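Hypothetical protein (Bacteroides caccae, PDB 4M8R) is of unknown function but combines an N-terminal Ig-like domain with a WD40-like domain of the beta-propeller clan. Local coordinates at residues Tyr194-Ile207 with Ile210-Ser223. Residues are numbered along the deposited sequence; the frame is centred on the assembly and turned at random.
Sequences YNTLALVIGSGNDI and IQQRGKGYSLYNVS. With PO4 (phosphate ion), chain D; PO4 (phosphate ion), chain C.
The side-chain amide of Asn-221 reaches Asp-206, its ND2 donating to Asp-206 OD2 at 3.0 Å; the bond lies in the amide plane but meets the carboxylate from above, the two planes standing 83° apart. CG anti to the backbone N (chi1 -175°) sets the amide where ND2 meets this carboxylate while OD1 accepts from the backbone N of Ser-223, an Asx turn, and from Ala-224 N. Ser-223 OG in turn takes the N-H of Ile-207 at 2.9 Å, almost straight, while a water joins this hydroxyl to Asp-206 OD2. Val-222 N closes the group on Ile-207 O (3.1 Å). Were Asn-221 an alanine, Asp-206 OD2 would probably keep its water but lose the amide donor, and the backbone N atoms of Ser-223 and Ala-224 their shared acceptor. Pro-58 and Tyr-61 of the second subunit pack against Asp-206 and Asn-221, respectively.

At the other end of the hairpin formed by strands 196-201 and 208-212, Gln-212 N donates to Asn-195 O, Leu-197 N to Ile-210 O, and Ile-210 N to Ala-198 O. Gln-211 NE2 reaches Thr-196 OG1 at 3.0 Å, nearly straight and in its own amide plane; Ser-190 OG also hydrogen-bonds to NE2, and Gln-174 O to Thr-196 OG1. A water links Asn-195 N to Gln-212 OE1. Leu-197 sets CG over one face of the Tyr-217 ring, a CH-pi contact 4.0 Å from the centroid, and CD1 against Ile-210 CG2. In the loop between strands 208-212 and 217-221, Arg-213 holds two phosphates, probably from the crystallisation liquor, at its guanidinium edge: NE donates to O3 of the chain D ion at 2.8 Å, NH1 to O3 of the chain C ion, and NH2 to both ions.

In this buried contact, consistent with a propeller blade, Asn-221, Ser-223 and a water thus supply partners for Asp-206 and Ile-207 N beyond the bridged strands.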
loop_
_atom_site.group_PDB
_atom_site.type_symbol
_atom_site.label_atom_id
_atom_site.label_comp_id
_atom_site.label_asym_id
_atom_site.label_seq_id
_atom_site.Cartn_x
_atom_site.Cartn_y
_atom_site.Cartn_z
ATOM N N TYR A 194 -16.685 -27.526 18.330
ATOM C CA TYR A 194 -15.476 -28.313 18.546
ATOM C C TYR A 194 -14.699 -27.718 19.709
ATOM O O TYR A 194 -14.577 -26.501 19.824
ATOM C CB TYR A 194 -14.603 -28.341 17.282
ATOM C CG TYR A 194 -15.229 -29.015 16.060
ATOM C CD1 TYR A 194 -16.176 -30.035 16.194
ATOM C CD2 TYR A 194 -14.840 -28.658 14.765
ATOM C CE1 TYR A 194 -16.732 -30.654 15.083
ATOM C CE2 TYR A 194 -15.388 -29.279 13.647
ATOM C CZ TYR A 194 -16.336 -30.277 13.811
ATOM O OH TYR A 194 -16.900 -30.905 12.719
ATOM N N ASN A 195 -14.173 -28.578 20.572
ATOM C CA ASN A 195 -13.411 -28.124 21.727
ATOM C C ASN A 195 -12.137 -27.417 21.289
ATOM O O ASN A 195 -11.455 -27.861 20.367
ATOM C CB ASN A 195 -13.062 -29.302 22.641
ATOM C CG ASN A 195 -12.438 -28.861 23.953
ATOM O OD1 ASN A 195 -12.993 -28.026 24.666
ATOM N ND2 ASN A 195 -11.271 -29.409 24.268
ATOM N N THR A 196 -11.827 -26.319 21.966
ATOM C CA THR A 196 -10.702 -25.474 21.610
ATOM C C THR A 196 -9.604 -25.549 22.673
ATOM O O THR A 196 -9.809 -25.132 23.813
ATOM C CB THR A 196 -11.176 -24.020 21.459
ATOM O OG1 THR A 196 -12.329 -23.986 20.607
ATOM C CG2 THR A 196 -10.077 -23.144 20.870
ATOM N N LEU A 197 -8.444 -26.071 22.287
ATOM C CA LEU A 197 -7.274 -26.103 23.158
ATOM C C LEU A 197 -6.793 -24.717 23.546
ATOM O O LEU A 197 -6.432 -24.489 24.698
ATOM C CB LEU A 197 -6.098 -26.800 22.469
ATOM C CG LEU A 197 -6.038 -28.316 22.431
ATOM C CD1 LEU A 197 -4.689 -28.730 21.858
ATOM C CD2 LEU A 197 -6.233 -28.916 23.815
ATOM N N ALA A 198 -6.747 -23.807 22.574
ATOM C CA ALA A 198 -6.133 -22.499 22.777
ATOM C C ALA A 198 -6.394 -21.559 21.619
ATOM O O ALA A 198 -6.563 -21.994 20.487
ATOM C CB ALA A 198 -4.629 -22.655 22.956
ATOM N N LEU A 199 -6.438 -20.265 21.917
ATOM C CA LEU A 199 -6.338 -19.248 20.889
ATOM C C LEU A 199 -4.861 -19.032 20.622
ATOM O O LEU A 199 -4.022 -19.255 21.498
ATOM C CB LEU A 199 -6.961 -17.940 21.352
ATOM C CG LEU A 199 -8.467 -17.949 21.586
ATOM C CD1 LEU A 199 -8.921 -16.551 21.978
ATOM C CD2 LEU A 199 -9.208 -18.426 20.347
ATOM N N VAL A 200 -4.543 -18.591 19.414
ATOM C CA VAL A 200 -3.163 -18.336 19.035
ATOM C C VAL A 200 -3.065 -16.950 18.409
ATOM O O VAL A 200 -3.743 -16.655 17.423
ATOM C CB VAL A 200 -2.643 -19.395 18.053
ATOM C CG1 VAL A 200 -1.153 -19.210 17.809
ATOM C CG2 VAL A 200 -2.910 -20.798 18.592
ATOM N N ILE A 201 -2.218 -16.111 18.995
ATOM C CA ILE A 201 -2.035 -14.753 18.526
ATOM C C ILE A 201 -0.644 -14.569 17.930
ATOM O O ILE A 201 0.190 -15.469 18.000
ATOM C CB ILE A 201 -2.268 -13.743 19.662
ATOM C CG1 ILE A 201 -1.346 -14.017 20.852
ATOM C CG2 ILE A 201 -3.722 -13.801 20.110
ATOM C CD1 ILE A 201 -1.418 -12.940 21.909
ATOM N N GLY A 202 -0.406 -13.404 17.333
ATOM C CA GLY A 202 0.907 -13.065 16.798
ATOM C C GLY A 202 1.116 -13.314 15.313
ATOM O O GLY A 202 2.215 -13.086 14.813
ATOM N N SER A 203 0.095 -13.781 14.595
ATOM C CA SER A 203 0.251 -14.027 13.156
ATOM C C SER A 203 0.465 -12.724 12.402
ATOM O O SER A 203 1.194 -12.688 11.413
ATOM C CB SER A 203 -0.954 -14.763 12.571
ATOM O OG SER A 203 -2.129 -13.978 12.646
ATOM N N GLY A 204 -0.166 -11.659 12.875
ATOM C CA GLY A 204 -0.055 -10.356 12.235
ATOM C C GLY A 204 -1.395 -9.653 12.214
ATOM O O GLY A 204 -1.525 -8.535 12.720
ATOM N N ASN A 205 -2.400 -10.308 11.634
ATOM C CA ASN A 205 -3.731 -9.719 11.552
ATOM C C ASN A 205 -4.859 -10.751 11.617
ATOM O O ASN A 205 -5.927 -10.560 11.032
ATOM C CB ASN A 205 -3.841 -8.869 10.277
ATOM C CG ASN A 205 -4.698 -7.631 10.478
ATOM O OD1 ASN A 205 -4.359 -6.757 11.281
ATOM N ND2 ASN A 205 -5.816 -7.552 9.758
ATOM N N ASP A 206 -4.627 -11.834 12.351
ATOM C CA ASP A 206 -5.627 -12.896 12.503
ATOM C C ASP A 206 -5.499 -13.547 13.871
ATOM O O ASP A 206 -4.413 -13.577 14.446
ATOM C CB ASP A 206 -5.463 -13.966 11.415
ATOM C CG ASP A 206 -5.686 -13.419 10.007
ATOM O OD1 ASP A 206 -4.712 -12.910 9.399
ATOM O OD2 ASP A 206 -6.828 -13.511 9.501
ATOM N N ILE A 207 -6.617 -14.043 14.393
ATOM C CA ILE A 207 -6.614 -14.870 15.587
ATOM C C ILE A 207 -6.882 -16.291 15.131
ATOM O O ILE A 207 -7.876 -16.552 14.448
ATOM C CB ILE A 207 -7.727 -14.495 16.587
ATOM C CG1 ILE A 207 -7.716 -12.999 16.909
ATOM C CG2 ILE A 207 -7.585 -15.321 17.860
ATOM C CD1 ILE A 207 -6.491 -12.514 17.645
ATOM N N ILE A 210 -6.614 -23.678 17.949
ATOM C CA ILE A 210 -6.392 -25.105 17.794
ATOM C C ILE A 210 -7.656 -25.802 18.292
ATOM O O ILE A 210 -8.024 -25.672 19.456
ATOM C CB ILE A 210 -5.146 -25.570 18.574
ATOM C CG1 ILE A 210 -3.903 -24.832 18.058
ATOM C CG2 ILE A 210 -4.952 -27.068 18.423
ATOM C CD1 ILE A 210 -2.693 -24.921 18.964
ATOM N N GLN A 211 -8.330 -26.516 17.397
ATOM C CA GLN A 211 -9.629 -27.105 17.705
ATOM C C GLN A 211 -9.715 -28.539 17.228
ATOM O O GLN A 211 -9.020 -28.933 16.294
ATOM C CB GLN A 211 -10.746 -26.306 17.049
ATOM C CG GLN A 211 -10.817 -24.859 17.491
ATOM C CD GLN A 211 -11.998 -24.143 16.874
ATOM O OE1 GLN A 211 -12.100 -24.033 15.652
ATOM N NE2 GLN A 211 -12.898 -23.644 17.717
ATOM N N GLN A 212 -10.587 -29.303 17.879
ATOM C CA GLN A 212 -10.743 -30.726 17.609
ATOM C C GLN A 212 -11.647 -30.949 16.399
ATOM O O GLN A 212 -12.866 -31.066 16.533
ATOM C CB GLN A 212 -11.315 -31.426 18.840
ATOM C CG GLN A 212 -11.382 -32.932 18.711
ATOM C CD GLN A 212 -11.604 -33.607 20.050
ATOM O OE1 GLN A 212 -12.471 -33.202 20.826
ATOM N NE2 GLN A 212 -10.810 -34.632 20.334
ATOM N N ARG A 213 -11.032 -31.011 15.220
ATOM C CA ARG A 213 -11.757 -31.187 13.959
ATOM C C ARG A 213 -12.399 -32.571 13.844
ATOM O O ARG A 213 -13.404 -32.735 13.155
ATOM C CB ARG A 213 -10.812 -30.945 12.773
ATOM C CG ARG A 213 -11.485 -30.914 11.407
ATOM C CD ARG A 213 -10.505 -30.479 10.332
ATOM N NE ARG A 213 -11.154 -30.347 9.032
ATOM C CZ ARG A 213 -10.522 -30.107 7.885
ATOM N NH1 ARG A 213 -9.203 -29.970 7.849
ATOM N NH2 ARG A 213 -11.219 -29.999 6.760
ATOM N N GLY A 214 -11.807 -33.560 14.515
ATOM C CA GLY A 214 -12.356 -34.913 14.540
ATOM C C GLY A 214 -11.686 -35.764 15.601
ATOM O O GLY A 214 -11.830 -35.501 16.795
ATOM N N LYS A 215 -10.951 -36.781 15.164
ATOM C CA LYS A 215 -10.146 -37.595 16.070
ATOM C C LYS A 215 -9.038 -36.762 16.719
ATOM O O LYS A 215 -8.698 -36.975 17.883
ATOM C CB LYS A 215 -9.542 -38.794 15.328
ATOM C CG LYS A 215 -8.500 -38.424 14.276
ATOM C CD LYS A 215 -8.289 -39.533 13.249
ATOM C CE LYS A 215 -7.420 -39.059 12.090
ATOM N NZ LYS A 215 -8.045 -37.947 11.311
ATOM N N GLY A 216 -8.498 -35.804 15.965
ATOM C CA GLY A 216 -7.399 -34.961 16.436
ATOM C C GLY A 216 -7.631 -33.478 16.236
ATOM O O GLY A 216 -8.742 -33.041 15.907
ATOM N N TYR A 217 -6.564 -32.706 16.427
ATOM C CA TYR A 217 -6.639 -31.253 16.456
ATOM C C TYR A 217 -6.084 -30.615 15.188
ATOM O O TYR A 217 -5.086 -31.073 14.636
ATOM C CB TYR A 217 -5.901 -30.723 17.686
ATOM C CG TYR A 217 -6.603 -31.076 18.975
ATOM C CD1 TYR A 217 -7.618 -30.271 19.471
ATOM C CD2 TYR A 217 -6.276 -32.233 19.680
ATOM C CE1 TYR A 217 -8.281 -30.593 20.641
ATOM C CE2 TYR A 217 -6.933 -32.562 20.854
ATOM C CZ TYR A 217 -7.936 -31.738 21.327
ATOM O OH TYR A 217 -8.605 -32.045 22.486
ATOM N N SER A 218 -6.753 -29.557 14.736
ATOM C CA SER A 218 -6.334 -28.790 13.565
ATOM C C SER A 218 -6.263 -27.312 13.902
ATOM O O SER A 218 -6.815 -26.866 14.906
ATOM C CB SER A 218 -7.319 -28.979 12.412
ATOM O OG SER A 218 -7.271 -30.297 11.909
ATOM N N LEU A 219 -5.583 -26.557 13.047
ATOM C CA LEU A 219 -5.432 -25.123 13.234
ATOM C C LEU A 219 -6.498 -24.395 12.419
ATOM O O LEU A 219 -6.662 -24.672 11.237
ATOM C CB LEU A 219 -4.035 -24.690 12.793
ATOM C CG LEU A 219 -3.661 -23.229 13.033
ATOM C CD1 LEU A 219 -3.664 -22.906 14.518
ATOM C CD2 LEU A 219 -2.301 -22.944 12.419
ATOM N N TYR A 220 -7.210 -23.478 13.063
ATOM C CA TYR A 220 -8.321 -22.755 12.446
ATOM C C TYR A 220 -8.094 -21.254 12.499
ATOM O O TYR A 220 -7.448 -20.749 13.413
ATOM C CB TYR A 220 -9.623 -23.018 13.204
ATOM C CG TYR A 220 -10.269 -24.367 12.976
ATOM C CD1 TYR A 220 -9.735 -25.520 13.538
ATOM C CD2 TYR A 220 -11.447 -24.475 12.242
ATOM C CE1 TYR A 220 -10.342 -26.751 13.347
ATOM C CE2 TYR A 220 -12.061 -25.700 12.048
ATOM C CZ TYR A 220 -11.510 -26.830 12.603
ATOM O OH TYR A 220 -12.122 -28.039 12.400
ATOM N N ASN A 221 -8.659 -20.547 11.527
ATOM C CA ASN A 221 -8.789 -19.104 11.603
ATOM C C ASN A 221 -10.178 -18.784 12.119
ATOM O O ASN A 221 -11.166 -19.090 11.465
ATOM C CB ASN A 221 -8.597 -18.474 10.231
ATOM C CG ASN A 221 -8.608 -16.961 10.284
ATOM O OD1 ASN A 221 -9.414 -16.358 10.993
ATOM N ND2 ASN A 221 -7.700 -16.340 9.549
ATOM N N VAL A 222 -10.255 -18.155 13.286
ATOM C CA VAL A 222 -11.546 -17.890 13.922
ATOM C C VAL A 222 -11.882 -16.414 13.987
ATOM O O VAL A 222 -12.875 -16.044 14.601
ATOM C CB VAL A 222 -11.623 -18.507 15.338
ATOM C CG1 VAL A 222 -11.464 -20.008 15.249
ATOM C CG2 VAL A 222 -10.578 -17.916 16.273
ATOM N N SER A 223 -11.060 -15.569 13.372
ATOM C CA SER A 223 -11.334 -14.136 13.348
ATOM C C SER A 223 -11.817 -13.639 11.978
ATOM O O SER A 223 -12.248 -12.495 11.859
ATOM C CB SER A 223 -10.097 -13.352 13.789
ATOM O OG SER A 223 -9.018 -13.539 12.890
HETATM P P PO4 D . -14.885 -29.858 7.767
HETATM O O1 PO4 D . -15.983 -28.877 8.105
HETATM O O2 PO4 D . -14.069 -29.377 6.590
HETATM O O3 PO4 D . -13.957 -30.044 8.943
HETATM O O4 PO4 D . -15.547 -31.163 7.407
HETATM P P PO4 C . -9.209 -30.072 3.728
HETATM O O1 PO4 C . -10.688 -30.129 3.394
HETATM O O2 PO4 C . -8.418 -29.664 2.511
HETATM O O3 PO4 C . -8.976 -29.067 4.817
HETATM O O4 PO4 C . -8.759 -31.413 4.240
HETATM O O HOH W 1 -14.494 -31.560 19.911
HETATM O O HOH W 2 -9.035 -12.352 10.515
#